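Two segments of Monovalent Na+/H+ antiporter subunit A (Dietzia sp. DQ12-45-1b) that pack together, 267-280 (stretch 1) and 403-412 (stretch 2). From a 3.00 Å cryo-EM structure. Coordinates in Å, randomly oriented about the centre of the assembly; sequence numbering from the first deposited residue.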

# COMPACT_ATOMS: atom_id res chain seq x y z
N LEU B 267 -36.89 23.67 -16.34
CA LEU B 267 -37.92 23.52 -15.33
C LEU B 267 -39.27 23.24 -15.96
O LEU B 267 -39.92 22.24 -15.63
N ILE B 268 -39.70 24.09 -16.89
CA ILE B 268 -41.05 24.00 -17.45
C ILE B 268 -41.24 22.67 -18.17
O ILE B 268 -42.18 21.92 -17.89
N THR B 269 -40.34 22.35 -19.11
CA THR B 269 -40.58 21.18 -19.94
C THR B 269 -40.46 19.89 -19.13
O THR B 269 -41.26 18.97 -19.30
N CYS B 270 -39.51 19.83 -18.19
CA CYS B 270 -39.36 18.62 -17.39
C CYS B 270 -40.53 18.45 -16.43
O CYS B 270 -41.09 17.35 -16.31
N GLY B 271 -40.93 19.53 -15.76
CA GLY B 271 -42.06 19.44 -14.86
C GLY B 271 -43.35 19.08 -15.57
O GLY B 271 -44.16 18.32 -15.04
N MET B 272 -43.54 19.58 -16.79
CA MET B 272 -44.78 19.27 -17.48
C MET B 272 -44.77 17.86 -18.06
O MET B 272 -45.79 17.16 -18.01
N THR B 273 -43.63 17.41 -18.59
CA THR B 273 -43.53 16.02 -19.03
C THR B 273 -43.79 15.07 -17.87
O THR B 273 -44.54 14.10 -18.01
N THR B 274 -43.20 15.34 -16.70
CA THR B 274 -43.42 14.44 -15.58
C THR B 274 -44.82 14.60 -15.00
O THR B 274 -45.37 13.63 -14.48
N ALA B 275 -45.44 15.77 -15.13
CA ALA B 275 -46.82 15.91 -14.70
C ALA B 275 -47.74 15.05 -15.55
O ALA B 275 -48.56 14.29 -15.02
N VAL B 276 -47.60 15.13 -16.87
CA VAL B 276 -48.44 14.32 -17.76
C VAL B 276 -48.17 12.84 -17.55
O VAL B 276 -49.09 12.03 -17.39
N LEU B 277 -46.89 12.45 -17.54
CA LEU B 277 -46.52 11.05 -17.40
C LEU B 277 -46.53 10.57 -15.96
O LEU B 277 -46.07 9.46 -15.68
N GLY B 278 -47.01 11.38 -15.03
CA GLY B 278 -47.28 10.89 -13.70
C GLY B 278 -48.77 10.74 -13.52
O GLY B 278 -49.24 9.76 -12.94
N ALA B 279 -49.53 11.70 -14.05
CA ALA B 279 -50.98 11.59 -14.01
C ALA B 279 -51.46 10.39 -14.82
O ALA B 279 -52.35 9.65 -14.37
N VAL B 280 -50.87 10.16 -15.99
CA VAL B 280 -51.29 9.03 -16.82
C VAL B 280 -50.98 7.71 -16.12
O VAL B 280 -51.83 6.82 -16.03
N ALA B 403 -49.67 27.30 -24.88
CA ALA B 403 -49.44 25.87 -25.04
C ALA B 403 -49.14 25.22 -23.70
O ALA B 403 -49.54 24.07 -23.44
N LEU B 404 -48.45 25.94 -22.81
CA LEU B 404 -48.22 25.42 -21.47
C LEU B 404 -49.54 25.24 -20.73
O LEU B 404 -49.72 24.26 -20.00
N GLY B 405 -50.48 26.17 -20.92
CA GLY B 405 -51.79 26.01 -20.31
C GLY B 405 -52.56 24.85 -20.88
O GLY B 405 -53.23 24.11 -20.15
N ALA B 406 -52.48 24.66 -22.20
CA ALA B 406 -53.17 23.53 -22.83
C ALA B 406 -52.52 22.20 -22.49
O ALA B 406 -53.16 21.15 -22.68
N LEU B 407 -51.28 22.20 -22.03
CA LEU B 407 -50.68 20.97 -21.52
C LEU B 407 -51.05 20.73 -20.06
O LEU B 407 -51.34 19.59 -19.66
N ALA B 408 -51.05 21.80 -19.26
CA ALA B 408 -51.50 21.68 -17.88
C ALA B 408 -52.96 21.26 -17.81
O ALA B 408 -53.37 20.61 -16.85
N VAL B 409 -53.76 21.61 -18.82
CA VAL B 409 -55.16 21.19 -18.81
C VAL B 409 -55.26 19.69 -19.05
O VAL B 409 -56.10 19.01 -18.45
N PHE B 410 -54.38 19.14 -19.88
CA PHE B 410 -54.34 17.69 -20.05
C PHE B 410 -53.92 17.01 -18.76
O PHE B 410 -54.53 16.02 -18.33
N ALA B 411 -52.87 17.53 -18.13
CA ALA B 411 -52.39 16.93 -16.88
C ALA B 411 -53.45 17.00 -15.79
O ALA B 411 -53.63 16.05 -15.03
N ALA B 412 -54.19 18.11 -15.72
CA ALA B 412 -55.23 18.24 -14.70
C ALA B 412 -56.44 17.38 -15.03
O ALA B 412 -57.11 16.88 -14.12

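Packing of two helical segments of the antiporter subunit, 267-280 and 403-412, which run in the same general direction at 24° with axes 8.8 Å apart at closest approach. The side chains that meet are apolar, and no hydrogen bond crosses between the stretches; the two surfaces bury 382 Å² between them, both sides summed. The main bump is Met 272, which points toward the second helix and folds through three m rotamers (chi1 -85°, chi2 -49°, chi3 -61°) into a hollow formed by Leu 404, Leu 407, Ala 408 and Ala 411. Near the root of this knob, Met 272 CG lies 3.4 Å from Leu 404 CD1; at its tip, Met 272 CE reaches the backbone, 3.4 Å from Ala 408 N, and also lies 3.7 Å from Leu 407 CB and 4.3 Å from Ala 411 CB. Leu 404 (chi1 t, chi2 p) points back toward the first helix, and its CD1 also meets Ile 268 CG2 at 3.6 Å; Ile 268 is m at chi1 and t at chi2. Farther along, the backbones come close, with Val 276 CA 4.8 Å from Ala 411 CA, where Ala 275 and Ala 411 bring only methyl groups. Ala 411 points toward the first helix, its methyl carbon CB 4.2 Å from both Ala 275 CB and Val 276 CG2. Val 276 (chi1 t) leaves its backbone sideways, yet its CG2 also touches Leu 407 CD2 at 3.7 Å. Leu 407, on the surface, has chi1 between wells at -117° and chi2 t, and closes this side of the contact. One turn past Ala 275, Ala 279 CB rests 3.8 Å from Ala 411 O, a methyl against the backbone. The hydroxyl of Thr 273 (chi1 p) takes no part: its CB points away, and OG1 lies near carbonyls of its own helix, 2.9 Å from Thr 269 O and 2.7 Å from Cys 270 O.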

# COMPACT_ATOMS: atom_id res chain seq x y z
CB LEU B 267 -37.99 24.77 -14.46
CG LEU B 267 -37.05 24.90 -13.27
CD1 LEU B 267 -35.62 25.01 -13.76
CD2 LEU B 267 -37.40 26.09 -12.40
CB ILE B 268 -41.33 25.19 -18.38
CG1 ILE B 268 -41.59 26.45 -17.57
CG2 ILE B 268 -42.50 24.88 -19.29
CD1 ILE B 268 -41.86 27.66 -18.42
CB THR B 269 -39.64 21.16 -21.15
OG1 THR B 269 -40.15 20.25 -22.13
CG2 THR B 269 -38.23 20.75 -20.77
CB CYS B 270 -38.04 18.63 -16.63
SG CYS B 270 -37.83 17.22 -15.54
CB MET B 272 -45.04 20.29 -18.58
CG MET B 272 -45.74 21.52 -18.06
SD MET B 272 -47.16 21.13 -17.04
CE MET B 272 -48.18 20.23 -18.21
CB THR B 273 -42.17 15.74 -19.65
OG1 THR B 273 -41.13 16.17 -18.76
CG2 THR B 273 -42.03 16.46 -20.98
CB THR B 274 -42.36 14.65 -14.49
OG1 THR B 274 -42.47 13.61 -13.52
CG2 THR B 274 -42.54 15.97 -13.82
CB ALA B 275 -47.25 17.38 -14.77
CB VAL B 276 -48.23 14.74 -19.22
CG1 VAL B 276 -49.17 13.95 -20.12
CG2 VAL B 276 -48.47 16.22 -19.39
CB LEU B 277 -45.14 10.81 -18.02
CG LEU B 277 -45.01 11.20 -19.49
CD1 LEU B 277 -43.63 10.86 -20.02
CD2 LEU B 277 -46.08 10.52 -20.32
CB ALA B 279 -51.62 12.88 -14.52
CB VAL B 280 -50.61 9.11 -18.20
CG1 VAL B 280 -50.67 7.77 -18.90
CG2 VAL B 280 -51.27 10.19 -19.04
CB ALA B 403 -48.30 25.62 -26.02
CB LEU B 404 -47.30 26.36 -20.69
CG LEU B 404 -46.84 25.76 -19.37
CD1 LEU B 404 -46.03 24.53 -19.68
CD2 LEU B 404 -46.04 26.74 -18.56
CB ALA B 406 -53.20 23.72 -24.35
CB LEU B 407 -49.16 21.02 -21.68
CG LEU B 407 -48.55 19.98 -22.61
CD1 LEU B 407 -47.04 20.11 -22.64
CD2 LEU B 407 -48.96 18.59 -22.19
CB ALA B 408 -51.29 23.01 -17.14
CB VAL B 409 -55.98 22.01 -19.83
CG1 VAL B 409 -57.41 21.52 -19.93
CG2 VAL B 409 -55.96 23.48 -19.46
CB PHE B 410 -53.37 17.32 -21.18
CG PHE B 410 -54.02 17.15 -22.52
CD1 PHE B 410 -54.30 18.25 -23.31
CD2 PHE B 410 -54.34 15.90 -22.99
CE1 PHE B 410 -54.90 18.10 -24.55
CE2 PHE B 410 -54.94 15.73 -24.22
CZ PHE B 410 -55.22 16.83 -25.00
CB ALA B 411 -51.10 17.61 -16.44
CB ALA B 412 -55.64 19.70 -14.55